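Local coordinates for protein activating signal cointegrator 1 complex subunit 2 (Homo sapiens, PDB 6YXQ) that recruits the ASCC3 helicase and ALKBH3 to sites of DNA damage by binding polyubiquitinated proteins, and also takes part in the rescue of stalled ribosomes, at residues B[110-113]-B[114-118]; B[206-209]-B[210-214]; B[244-247]-B[248-252]; B[307-310]-B[311-314]; B[324-327]-B[328-332]. All blocks are in the same frame, centred on the assembly; numbering follows the deposited sequence.

Interaction 1: B[110-113]-B[114-118]; sequences VASA and PEVVD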
loop_
_atom_site.group_PDB
_atom_site.type_symbol
_atom_site.label_atom_id
_atom_site.label_comp_id
_atom_site.label_asym_id
_atom_site.label_seq_id
_atom_site.Cartn_x
_atom_site.Cartn_y
_atom_site.Cartn_z
ATOM N N VAL B 110 11.998 9.349 -9.368
ATOM C CA VAL B 110 12.283 9.601 -10.772
ATOM C C VAL B 110 11.002 9.411 -11.554
ATOM O O VAL B 110 10.152 8.582 -11.207
ATOM C CB VAL B 110 13.359 8.637 -11.297
ATOM C CG1 VAL B 110 14.752 9.115 -10.901
ATOM C CG2 VAL B 110 13.041 7.256 -10.742
ATOM N N ALA B 111 10.879 10.146 -12.647
ATOM C CA ALA B 111 9.890 9.780 -13.646
ATOM C C ALA B 111 10.391 8.562 -14.412
ATOM O O ALA B 111 11.577 8.458 -14.743
ATOM C CB ALA B 111 9.620 10.944 -14.596
ATOM N N SER B 112 9.491 7.623 -14.678
ATOM C CA SER B 112 9.860 6.404 -15.382
ATOM C C SER B 112 8.847 6.145 -16.492
ATOM O O SER B 112 7.872 6.884 -16.658
ATOM C CB SER B 112 9.964 5.214 -14.419
ATOM O OG SER B 112 10.476 5.614 -13.158
ATOM N N ALA B 113 9.100 5.084 -17.254
ATOM C CA ALA B 113 8.328 4.820 -18.458
ATOM C C ALA B 113 6.853 4.646 -18.110
ATOM O O ALA B 113 6.528 4.128 -17.036
ATOM C CB ALA B 113 8.858 3.570 -19.163
ATOM N N PRO B 114 5.937 5.074 -18.985
ATOM C CA PRO B 114 4.507 4.970 -18.646
ATOM C C PRO B 114 4.054 3.554 -18.339
ATOM O O PRO B 114 3.050 3.380 -17.635
ATOM C CB PRO B 114 3.811 5.536 -19.892
ATOM C CG PRO B 114 4.823 6.435 -20.522
ATOM C CD PRO B 114 6.161 5.787 -20.254
ATOM N N GLU B 115 4.767 2.537 -18.828
ATOM C CA GLU B 115 4.412 1.157 -18.513
ATOM C C GLU B 115 4.517 0.893 -17.015
ATOM O O GLU B 115 3.601 0.327 -16.407
ATOM C CB GLU B 115 5.308 0.192 -19.293
ATOM C CG GLU B 115 5.479 0.550 -20.763
ATOM C CD GLU B 115 6.896 0.320 -21.263
ATOM O OE1 GLU B 115 7.413 1.183 -22.006
ATOM O OE2 GLU B 115 7.491 -0.722 -20.913
ATOM N N VAL B 116 5.627 1.310 -16.399
ATOM C CA VAL B 116 5.771 1.079 -14.966
ATOM C C VAL B 116 4.754 1.911 -14.184
ATOM O O VAL B 116 4.223 1.461 -13.167
ATOM C CB VAL B 116 7.218 1.359 -14.511
ATOM C CG1 VAL B 116 8.213 0.716 -15.459
ATOM C CG2 VAL B 116 7.478 2.842 -14.383
ATOM N N VAL B 117 4.424 3.106 -14.669
ATOM C CA VAL B 117 3.480 3.968 -13.965
ATOM C C VAL B 117 2.083 3.369 -14.003
ATOM O O VAL B 117 1.388 3.300 -12.982
ATOM C CB VAL B 117 3.513 5.383 -14.576
ATOM C CG1 VAL B 117 2.362 6.239 -14.043
ATOM C CG2 VAL B 117 4.871 6.030 -14.322
ATOM N N ASP B 118 1.655 2.923 -15.188
ATOM C CA ASP B 118 0.337 2.316 -15.336
ATOM C C ASP B 118 0.212 1.061 -14.480
ATOM O O ASP B 118 -0.798 0.859 -13.791
ATOM C CB ASP B 118 0.091 1.994 -16.810
ATOM C CG ASP B 118 -0.023 3.243 -17.669
ATOM O OD1 ASP B 118 -0.523 4.275 -17.166
ATOM O OD2 ASP B 118 0.395 3.195 -18.849
#
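Ser112 lays its CB against one methyl of Val116, with CB and CG2 3.4 Å apart. The valine is turned so that CG1 lies anti to its own carbonyl carbon (chi1 -46°), which leaves CG2 on the side of the incoming loop. One residue further on, CG2 of Val117 comes near the backbone of the same serine, 3.9 Å from Ser112 O. Glu115 bends at its second torsion and brings OE1 alongside the methyl of Ala113, 4.0 Å from CB, a van der Waals approach rather than a polar one. The loop here runs into the first turn of helix 114-135, with Ala113 at the N-cap. Having no side-chain oxygen, Ala113 offers that turn only its backbone as a polar partner. Its carbonyl oxygen accepts two weak hydrogen bonds: Val117 N reaches Ala113 O at 3.3 Å, and Val116 N reaches Ala113 O at 3.0 Å with a more bent N-H. Pro114 follows in the first helical position, its CD 3.7 Å from Ala113 CB. The loop leading in is largely at the surface, but Val116 is buried, resting on Val56 and Tyr59 of helix 53-75, while Glu115 lies on Leu60 of that helix.

Interaction 2: B[206-209]-B[210-214]; sequences LQVF and SNILQ
From Leu206 to Leu213 the backbone follows a regular alpha-helical path, in which Asn211 N reaches Gln207 O at 2.8 Å and Ile212 N reaches Val208 O at 3.0 Å. This is an interior turn of helix 193-216, one of the packed helices of a mainly helical fold, and its two sides differ in character. On the polar side Gln207 O takes two hydrogen bonds, because Ser210 OG adds its own at 2.8 Å to that of the Asn211 backbone N. The serine hydroxyl lies between its backbone N and carbonyl carbon (chi1 34°), a rotation that turns OG back to the preceding turn and ties up its hydrogen within the helix. On the apolar side, CG1 of Val208 and CD1 of Ile212 meet loosely at 4.3 Å. The Phe209 ring meets Phe286 edge-to-face, Ile212 lies on Leu253 of helix 243-266, and Val208 also packs on Leu10 of the ASCC3 chain. At the exposed edge the Gln207 and Asn211 side chains cross at about a right angle, their amide planes 57° apart; Gln207 NE2 donates to Asn211 OD1 at 3.0 Å within its own amide plane, yet approaches that oxygen from above the carbonyl plane.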
loop_
_atom_site.group_PDB
_atom_site.type_symbol
_atom_site.label_atom_id
_atom_site.label_comp_id
_atom_site.label_asym_id
_atom_site.label_seq_id
_atom_site.Cartn_x
_atom_site.Cartn_y
_atom_site.Cartn_z
ATOM N N LEU B 206 9.154 4.543 19.859
ATOM C CA LEU B 206 9.971 5.512 20.583
ATOM C C LEU B 206 11.447 5.193 20.442
ATOM O O LEU B 206 12.272 6.102 20.280
ATOM C CB LEU B 206 9.581 5.536 22.060
ATOM C CG LEU B 206 8.205 6.108 22.382
ATOM C CD1 LEU B 206 7.815 5.763 23.813
ATOM C CD2 LEU B 206 8.179 7.609 22.156
ATOM N N GLN B 207 11.797 3.901 20.496
ATOM C CA GLN B 207 13.190 3.503 20.334
ATOM C C GLN B 207 13.764 4.074 19.047
ATOM O O GLN B 207 14.878 4.620 19.039
ATOM C CB GLN B 207 13.305 1.981 20.352
ATOM C CG GLN B 207 14.725 1.482 20.332
ATOM C CD GLN B 207 15.552 2.091 21.437
ATOM O OE1 GLN B 207 15.135 2.113 22.594
ATOM N NE2 GLN B 207 16.730 2.594 21.089
ATOM N N VAL B 208 12.984 4.000 17.962
ATOM C CA VAL B 208 13.373 4.627 16.702
ATOM C C VAL B 208 13.935 6.020 16.958
ATOM O O VAL B 208 15.100 6.307 16.652
ATOM C CB VAL B 208 12.175 4.670 15.739
ATOM C CG1 VAL B 208 12.560 5.366 14.441
ATOM C CG2 VAL B 208 11.657 3.260 15.476
ATOM N N PHE B 209 13.145 6.875 17.610
ATOM C CA PHE B 209 13.564 8.255 17.849
ATOM C C PHE B 209 14.902 8.317 18.574
ATOM O O PHE B 209 15.836 8.983 18.107
ATOM C CB PHE B 209 12.471 9.008 18.616
ATOM C CG PHE B 209 11.294 9.374 17.757
ATOM C CD1 PHE B 209 11.333 10.487 16.936
ATOM C CD2 PHE B 209 10.170 8.571 17.728
ATOM C CE1 PHE B 209 10.259 10.807 16.121
ATOM C CE2 PHE B 209 9.091 8.889 16.919
ATOM C CZ PHE B 209 9.140 10.009 16.116
ATOM N N SER B 210 15.043 7.579 19.683
ATOM C CA SER B 210 16.308 7.649 20.411
ATOM C C SER B 210 17.461 7.195 19.527
ATOM O O SER B 210 18.529 7.823 19.519
ATOM C CB SER B 210 16.249 6.827 21.698
ATOM O OG SER B 210 15.439 5.686 21.544
ATOM N N ASN B 211 17.239 6.144 18.732
ATOM C CA ASN B 211 18.267 5.686 17.806
ATOM C C ASN B 211 18.740 6.828 16.925
ATOM O O ASN B 211 19.946 7.079 16.804
ATOM C CB ASN B 211 17.731 4.534 16.962
ATOM C CG ASN B 211 17.670 3.242 17.738
ATOM O OD1 ASN B 211 18.440 3.038 18.685
ATOM N ND2 ASN B 211 16.756 2.358 17.352
ATOM N N ILE B 212 17.790 7.568 16.346
ATOM C CA ILE B 212 18.136 8.729 15.533
ATOM C C ILE B 212 19.046 9.658 16.326
ATOM O O ILE B 212 20.162 9.981 15.897
ATOM C CB ILE B 212 16.855 9.436 15.053
ATOM C CG1 ILE B 212 16.096 8.513 14.084
ATOM C CG2 ILE B 212 17.173 10.801 14.443
ATOM C CD1 ILE B 212 14.731 9.010 13.648
ATOM N N LEU B 213 18.607 10.036 17.532
ATOM C CA LEU B 213 19.450 10.841 18.409
ATOM C C LEU B 213 20.805 10.181 18.598
ATOM O O LEU B 213 21.851 10.788 18.335
ATOM C CB LEU B 213 18.760 11.041 19.759
ATOM C CG LEU B 213 17.523 11.940 19.739
ATOM C CD1 LEU B 213 16.816 11.913 21.084
ATOM C CD2 LEU B 213 17.910 13.362 19.349
ATOM N N GLN B 214 20.798 8.909 18.997
ATOM C CA GLN B 214 22.046 8.213 19.257
ATOM C C GLN B 214 22.913 8.113 18.010
ATOM O O GLN B 214 24.140 8.025 18.126
ATOM C CB GLN B 214 21.752 6.827 19.821
ATOM C CG GLN B 214 22.801 6.323 20.789
ATOM C CD GLN B 214 22.253 5.274 21.727
ATOM O OE1 GLN B 214 21.078 5.317 22.101
ATOM N NE2 GLN B 214 23.101 4.321 22.116
#

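Interaction 3: B[244-247]-B[248-252]; sequences LELK and DIVLY
Leu246 and Val250, one turn apart, are joined twice, by a backbone hydrogen bond and by their methyls. The main chain satisfies itself in i to i+4 steps: Asp248 N donates to Leu244 O, Ile249 N to Glu245 O at 2.9 Å, Val250 N to Leu246 O at 3.0 Å and Leu251 N to Lys247 O. The charged ends do not pair with one another, for Lys247 NZ stays 6.7 Å from Asp248 OD1. The lysine instead extends to a long, weak ion pair with Glu108, and Glu245 makes a similarly weak one with Arg235. On the way out, CG of Lys247 runs side by side with Leu251, 3.9 Å from its CD1. CG1 of Val250 lies 4.1 Å from Leu246 CD1, and the valine also packs on Leu312. Replacing Val250 by alanine would remove both methyls and is likely to leave a gap beside Leu246 and Leu312, with the Leu246 side chain freer to turn. Helix 243-266 lies between two others here: Leu246 and Val250 both meet Leu312 of helix 306-340, Ile249 rests on Ile212 and His215 of helix 193-216, and Tyr252 reaches Ala13 of the ASCC3 chain.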
loop_
_atom_site.group_PDB
_atom_site.type_symbol
_atom_site.label_atom_id
_atom_site.label_comp_id
_atom_site.label_asym_id
_atom_site.label_seq_id
_atom_site.Cartn_x
_atom_site.Cartn_y
_atom_site.Cartn_z
ATOM N N LEU B 244 25.707 11.228 3.074
ATOM C CA LEU B 244 24.588 10.337 2.801
ATOM C C LEU B 244 24.193 9.483 4.000
ATOM O O LEU B 244 23.129 8.856 3.963
ATOM C CB LEU B 244 24.910 9.461 1.589
ATOM C CG LEU B 244 25.133 10.303 0.328
ATOM C CD1 LEU B 244 26.562 10.160 -0.185
ATOM C CD2 LEU B 244 24.116 9.970 -0.765
ATOM N N GLU B 245 25.013 9.442 5.053
ATOM C CA GLU B 245 24.516 8.974 6.343
ATOM C C GLU B 245 23.490 9.953 6.906
ATOM O O GLU B 245 22.433 9.544 7.409
ATOM C CB GLU B 245 25.680 8.789 7.318
ATOM C CG GLU B 245 26.365 7.437 7.246
ATOM C CD GLU B 245 27.324 7.204 8.407
ATOM O OE1 GLU B 245 28.122 8.113 8.720
ATOM O OE2 GLU B 245 27.282 6.109 9.006
ATOM N N LEU B 246 23.789 11.253 6.819
ATOM C CA LEU B 246 22.833 12.287 7.201
ATOM C C LEU B 246 21.577 12.214 6.346
ATOM O O LEU B 246 20.455 12.400 6.846
ATOM C CB LEU B 246 23.492 13.660 7.065
ATOM C CG LEU B 246 22.646 14.920 7.213
ATOM C CD1 LEU B 246 22.128 15.023 8.630
ATOM C CD2 LEU B 246 23.488 16.129 6.876
ATOM N N LYS B 247 21.755 11.971 5.046
ATOM C CA LYS B 247 20.617 11.801 4.153
ATOM C C LYS B 247 19.723 10.670 4.640
ATOM O O LYS B 247 18.497 10.813 4.700
ATOM C CB LYS B 247 21.120 11.540 2.730
ATOM C CG LYS B 247 20.048 11.408 1.653
ATOM C CD LYS B 247 20.691 11.027 0.326
ATOM C CE LYS B 247 19.668 10.852 -0.789
ATOM N NZ LYS B 247 20.327 10.505 -2.086
ATOM N N ASP B 248 20.330 9.544 5.026
ATOM C CA ASP B 248 19.549 8.409 5.504
ATOM C C ASP B 248 18.839 8.745 6.803
ATOM O O ASP B 248 17.682 8.359 7.002
ATOM C CB ASP B 248 20.446 7.187 5.690
ATOM C CG ASP B 248 20.547 6.344 4.435
ATOM O OD1 ASP B 248 19.949 6.725 3.406
ATOM O OD2 ASP B 248 21.226 5.298 4.477
ATOM N N ILE B 249 19.514 9.466 7.698
ATOM C CA ILE B 249 18.890 9.825 8.969
ATOM C C ILE B 249 17.632 10.651 8.733
ATOM O O ILE B 249 16.564 10.350 9.278
ATOM C CB ILE B 249 19.882 10.574 9.869
ATOM C CG1 ILE B 249 21.026 9.645 10.276
ATOM C CG2 ILE B 249 19.155 11.101 11.078
ATOM C CD1 ILE B 249 20.591 8.483 11.137
ATOM N N VAL B 250 17.733 11.701 7.916
ATOM C CA VAL B 250 16.553 12.546 7.746
ATOM C C VAL B 250 15.505 11.863 6.866
ATOM O O VAL B 250 14.309 12.130 7.018
ATOM C CB VAL B 250 16.917 13.941 7.210
ATOM C CG1 VAL B 250 18.117 14.509 7.958
ATOM C CG2 VAL B 250 17.159 13.898 5.731
ATOM N N LEU B 251 15.907 10.951 5.974
ATOM C CA LEU B 251 14.920 10.177 5.222
ATOM C C LEU B 251 14.134 9.256 6.145
ATOM O O LEU B 251 12.903 9.165 6.049
ATOM C CB LEU B 251 15.611 9.366 4.124
ATOM C CG LEU B 251 16.068 10.081 2.851
ATOM C CD1 LEU B 251 16.892 9.139 1.995
ATOM C CD2 LEU B 251 14.880 10.615 2.069
ATOM N N TYR B 252 14.836 8.568 7.041
ATOM C CA TYR B 252 14.198 7.734 8.051
ATOM C C TYR B 252 13.265 8.555 8.931
ATOM O O TYR B 252 12.127 8.152 9.199
ATOM C CB TYR B 252 15.286 7.058 8.885
ATOM C CG TYR B 252 14.829 5.951 9.804
ATOM C CD1 TYR B 252 13.794 5.094 9.450
ATOM C CD2 TYR B 252 15.453 5.752 11.020
ATOM C CE1 TYR B 252 13.388 4.076 10.298
ATOM C CE2 TYR B 252 15.058 4.742 11.867
ATOM C CZ TYR B 252 14.028 3.909 11.504
ATOM O OH TYR B 252 13.651 2.910 12.365
#

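Interaction 4: B[307-310]-B[311-314]; sequences KLLG and DLWQ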
loop_
_atom_site.group_PDB
_atom_site.type_symbol
_atom_site.label_atom_id
_atom_site.label_comp_id
_atom_site.label_asym_id
_atom_site.label_seq_id
_atom_site.Cartn_x
_atom_site.Cartn_y
_atom_site.Cartn_z
ATOM N N LYS B 307 21.786 20.502 -4.415
ATOM C CA LYS B 307 20.454 19.928 -4.599
ATOM C C LYS B 307 20.079 18.970 -3.476
ATOM O O LYS B 307 18.923 18.949 -3.034
ATOM C CB LYS B 307 20.369 19.207 -5.947
ATOM C CG LYS B 307 19.698 20.007 -7.065
ATOM C CD LYS B 307 20.110 21.476 -7.031
ATOM C CE LYS B 307 19.043 22.380 -7.634
ATOM N NZ LYS B 307 19.184 23.791 -7.172
ATOM N N LEU B 308 21.036 18.159 -3.025
ATOM C CA LEU B 308 20.770 17.211 -1.949
ATOM C C LEU B 308 20.355 17.935 -0.672
ATOM O O LEU B 308 19.361 17.570 -0.031
ATOM C CB LEU B 308 22.012 16.348 -1.714
ATOM C CG LEU B 308 21.991 15.236 -0.663
ATOM C CD1 LEU B 308 22.978 14.158 -1.060
ATOM C CD2 LEU B 308 22.333 15.760 0.719
ATOM N N LEU B 309 21.108 18.970 -0.291
ATOM C CA LEU B 309 20.867 19.637 0.984
ATOM C C LEU B 309 19.541 20.387 0.993
ATOM O O LEU B 309 18.882 20.455 2.035
ATOM C CB LEU B 309 22.020 20.583 1.303
ATOM C CG LEU B 309 23.172 19.986 2.118
ATOM C CD1 LEU B 309 22.659 19.415 3.422
ATOM C CD2 LEU B 309 23.939 18.934 1.338
ATOM N N GLY B 310 19.120 20.932 -0.150
ATOM C CA GLY B 310 17.801 21.545 -0.220
ATOM C C GLY B 310 16.678 20.535 -0.068
ATOM O O GLY B 310 15.665 20.808 0.589
ATOM N N ASP B 311 16.838 19.352 -0.667
ATOM C CA ASP B 311 15.870 18.281 -0.457
ATOM C C ASP B 311 15.820 17.862 1.009
ATOM O O ASP B 311 14.737 17.663 1.577
ATOM C CB ASP B 311 16.220 17.085 -1.339
ATOM C CG ASP B 311 15.441 15.840 -0.965
ATOM O OD1 ASP B 311 14.192 15.881 -1.000
ATOM O OD2 ASP B 311 16.079 14.822 -0.631
ATOM N N LEU B 312 16.986 17.711 1.635
ATOM C CA LEU B 312 17.027 17.367 3.051
ATOM C C LEU B 312 16.357 18.444 3.895
ATOM O O LEU B 312 15.704 18.142 4.899
ATOM C CB LEU B 312 18.474 17.165 3.491
ATOM C CG LEU B 312 19.042 15.749 3.477
ATOM C CD1 LEU B 312 18.795 15.059 2.147
ATOM C CD2 LEU B 312 20.521 15.789 3.801
ATOM N N TRP B 313 16.511 19.709 3.504
ATOM C CA TRP B 313 15.852 20.793 4.223
ATOM C C TRP B 313 14.338 20.686 4.103
ATOM O O TRP B 313 13.609 20.863 5.089
ATOM C CB TRP B 313 16.334 22.138 3.690
ATOM C CG TRP B 313 15.701 23.275 4.384
ATOM C CD1 TRP B 313 14.631 24.000 3.957
ATOM C CD2 TRP B 313 16.082 23.818 5.646
ATOM N NE1 TRP B 313 14.324 24.973 4.877
ATOM C CE2 TRP B 313 15.203 24.882 5.924
ATOM C CE3 TRP B 313 17.088 23.515 6.567
ATOM C CZ2 TRP B 313 15.298 25.645 7.086
ATOM C CZ3 TRP B 313 17.181 24.271 7.721
ATOM C CH2 TRP B 313 16.292 25.323 7.970
ATOM N N GLN B 314 13.849 20.427 2.889
ATOM C CA GLN B 314 12.416 20.223 2.692
ATOM C C GLN B 314 11.901 19.102 3.582
ATOM O O GLN B 314 10.872 19.245 4.256
ATOM C CB GLN B 314 12.119 19.915 1.224
ATOM C CG GLN B 314 12.371 21.077 0.289
ATOM C CD GLN B 314 11.368 22.190 0.475
ATOM O OE1 GLN B 314 10.158 21.950 0.542
ATOM N NE2 GLN B 314 11.864 23.418 0.572
#
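Leu308 and Leu312 make the main apolar contact of this turn, near the start of helix 306-340. Their side chains cross obliquely, CD2 of Leu308 lying 3.6 Å from CD2 of Leu312 and 3.9 Å from its CD1. CG of Leu308 stands opposite its backbone N (chi1 -178°), which carries the branch forward along the helix to the next turn. Leu309 joins from the neighbouring position, with CD1 4.2 Å from Leu312 CD2. This cluster is covered by Leu243 of helix 243-266 and by Ile298 of helix 279-300.

The backbone bonds are all of the i to i+4 kind, Leu312 N donating to Leu308 O at 2.9 Å and Gln314 N to Gly310 O at 3.0 Å. Gly310 contributes main chain alone.

Asp311 and Gln314 find their polar partners outside the turn. Asp311 forms a salt bridge through OD1 with Arg315 NE, one turn further on. Gln314, bent at its second torsion, accepts through OE1 from Phe183 N of the ASCC3 chain and donates weakly through NE2 to Glu185 OE1 of that chain, while Trp313 packs on Asp184 of ASCC3.

The chemistry thus grades round the helix: Leu308 and Leu312 face the chain's own helices, Leu309 and Trp313 touch both these and ASCC3, and Gln314, whose amide accepts one hydrogen bond and donates a weak one, adds the polar grip on the partner.

Interaction 5: B[324-327]-B[328-332]; sequences MEIF and HIILN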
loop_
_atom_site.group_PDB
_atom_site.type_symbol
_atom_site.label_atom_id
_atom_site.label_comp_id
_atom_site.label_asym_id
_atom_site.label_seq_id
_atom_site.Cartn_x
_atom_site.Cartn_y
_atom_site.Cartn_z
HETATM N N MSE B 324 4.659 18.242 15.060
HETATM C CA MSE B 324 3.764 19.121 15.811
HETATM C C MSE B 324 2.292 18.787 15.581
HETATM O O MSE B 324 1.460 18.913 16.489
HETATM C CB MSE B 324 4.017 20.581 15.463
HETATM C CG MSE B 324 5.091 21.209 16.310
HETATM SE SE MSE B 324 6.674 21.468 15.282
HETATM C CE MSE B 324 6.179 23.159 14.460
ATOM N N GLU B 325 1.970 18.364 14.357
ATOM C CA GLU B 325 0.603 17.943 14.077
ATOM C C GLU B 325 0.238 16.699 14.880
ATOM O O GLU B 325 -0.880 16.592 15.395
ATOM C CB GLU B 325 0.425 17.713 12.577
ATOM C CG GLU B 325 0.599 18.992 11.772
ATOM C CD GLU B 325 0.420 18.803 10.279
ATOM O OE1 GLU B 325 0.773 17.720 9.763
ATOM O OE2 GLU B 325 -0.069 19.750 9.623
ATOM N N ILE B 326 1.176 15.758 15.011
ATOM C CA ILE B 326 0.952 14.599 15.873
ATOM C C ILE B 326 0.674 15.051 17.302
ATOM O O ILE B 326 -0.292 14.604 17.946
ATOM C CB ILE B 326 2.164 13.650 15.803
ATOM C CG1 ILE B 326 2.254 13.006 14.423
ATOM C CG2 ILE B 326 2.077 12.575 16.869
ATOM C CD1 ILE B 326 3.560 12.306 14.168
ATOM N N PHE B 327 1.540 15.934 17.821
ATOM C CA PHE B 327 1.374 16.467 19.172
ATOM C C PHE B 327 -0.025 17.033 19.368
ATOM O O PHE B 327 -0.718 16.708 20.343
ATOM C CB PHE B 327 2.427 17.545 19.437
ATOM C CG PHE B 327 2.447 18.056 20.860
ATOM C CD1 PHE B 327 1.547 19.030 21.283
ATOM C CD2 PHE B 327 3.388 17.586 21.764
ATOM C CE1 PHE B 327 1.571 19.509 22.585
ATOM C CE2 PHE B 327 3.424 18.067 23.068
ATOM C CZ PHE B 327 2.515 19.026 23.481
ATOM N N HIS B 328 -0.463 17.880 18.436
ATOM C CA HIS B 328 -1.763 18.508 18.613
ATOM C C HIS B 328 -2.905 17.512 18.464
ATOM O O HIS B 328 -3.926 17.647 19.145
ATOM C CB HIS B 328 -1.951 19.660 17.638
ATOM C CG HIS B 328 -3.205 20.428 17.888
ATOM N ND1 HIS B 328 -4.322 20.308 17.093
ATOM C CD2 HIS B 328 -3.535 21.295 18.874
ATOM C CE1 HIS B 328 -5.282 21.082 17.569
ATOM N NE2 HIS B 328 -4.831 21.693 18.649
ATOM N N ILE B 329 -2.768 16.519 17.581
ATOM C CA ILE B 329 -3.821 15.518 17.428
ATOM C C ILE B 329 -4.032 14.781 18.745
ATOM O O ILE B 329 -5.171 14.594 19.202
ATOM C CB ILE B 329 -3.483 14.550 16.279
ATOM C CG1 ILE B 329 -3.634 15.240 14.929
ATOM C CG2 ILE B 329 -4.374 13.330 16.311
ATOM C CD1 ILE B 329 -3.090 14.424 13.778
ATOM N N ILE B 330 -2.929 14.388 19.393
ATOM C CA ILE B 330 -3.029 13.676 20.668
ATOM C C ILE B 330 -3.637 14.574 21.741
ATOM O O ILE B 330 -4.544 14.168 22.488
ATOM C CB ILE B 330 -1.651 13.153 21.104
ATOM C CG1 ILE B 330 -1.079 12.195 20.066
ATOM C CG2 ILE B 330 -1.770 12.464 22.439
ATOM C CD1 ILE B 330 0.316 11.744 20.376
ATOM N N LEU B 331 -3.116 15.802 21.854
ATOM C CA LEU B 331 -3.638 16.748 22.831
ATOM C C LEU B 331 -5.144 16.924 22.673
ATOM O O LEU B 331 -5.902 16.812 23.644
ATOM C CB LEU B 331 -2.921 18.089 22.679
ATOM C CG LEU B 331 -3.208 19.128 23.761
ATOM C CD1 LEU B 331 -2.593 18.695 25.089
ATOM C CD2 LEU B 331 -2.699 20.496 23.344
ATOM N N ASN B 332 -5.590 17.203 21.445
ATOM C CA ASN B 332 -7.011 17.405 21.192
ATOM C C ASN B 332 -7.814 16.174 21.579
ATOM O O ASN B 332 -8.795 16.273 22.329
ATOM C CB ASN B 332 -7.240 17.752 19.724
ATOM C CG ASN B 332 -8.702 17.990 19.410
ATOM O OD1 ASN B 332 -9.250 19.051 19.713
ATOM N ND2 ASN B 332 -9.348 16.997 18.812
#
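Ile326 and Ile330 lie side by side and point the same way, one turn apart on helix 306-340. The apolar contact between them is made by CG2 of Ile326 and CD1 of Ile330, 4.0 Å apart. Phe327 and Leu331 repeat the spacing on another side of the helix, more loosely, CD2 of Leu331 standing obliquely to the ring and 4.4 Å from CE1. Ile329 folds back on the main chain: CG1 lies anti to its carbonyl carbon (chi1 -72°), which sets CG1 3.1 Å from Glu325 O. The same side chain packs on Cys271 of helix 271-275. A glycine in its place removes the side chain over the Glu325 carbonyl and would probably leave that oxygen less shielded and a gap beside Cys271.

Backbone hydrogen bonds run without a break through the turn, from His328 N to Met324 O at 2.9 Å through to Leu331 N and Phe327 O at 3.0 Å. Met324, modelled as selenomethionine, is poorly ordered. Glu325 finds its polar partner in the preceding turn, a salt bridge from OE1 to Lys322 NZ.

Aromatic contacts join the turn to other helices. The ring of Phe327 meets Tyr371 and Phe367 edge-to-face, and that of His328 stacks with Phe375.

Ile326 meanwhile packs on Leu260 and Leu264 of helix 243-266 and on Leu283 of helix 279-300. With apolar or aromatic side chains directed to several sides at once, the segment is a largely buried turn packed by several helices, as in helical bundle folds, where Ile326, Ile330 and Phe327 are buried.

The five contacts come in series along this N-terminal, ASCC3-contacting part of ASCC2. Interaction 1, at the start of helix 114-135, stands apart, its centre about 24 Å or more from every other. The remaining four lie on helices 193-216, 243-266 and 306-340. Interactions 2 and 3 have centres about 13 Å apart and touch, Val208 CG1 meeting Tyr252 OH at 3.4 Å; interactions 3 and 4, about 11 Å apart between centres, touch in turn. Interactions 4 and 5 share helix 306-340 but lie about 26 Å apart between centres. The worked example shows local turns joined by packing: interactions 2, 3 and 4 also meet ASCC3, whereas interaction 5 touches no other chain and is buried within this one.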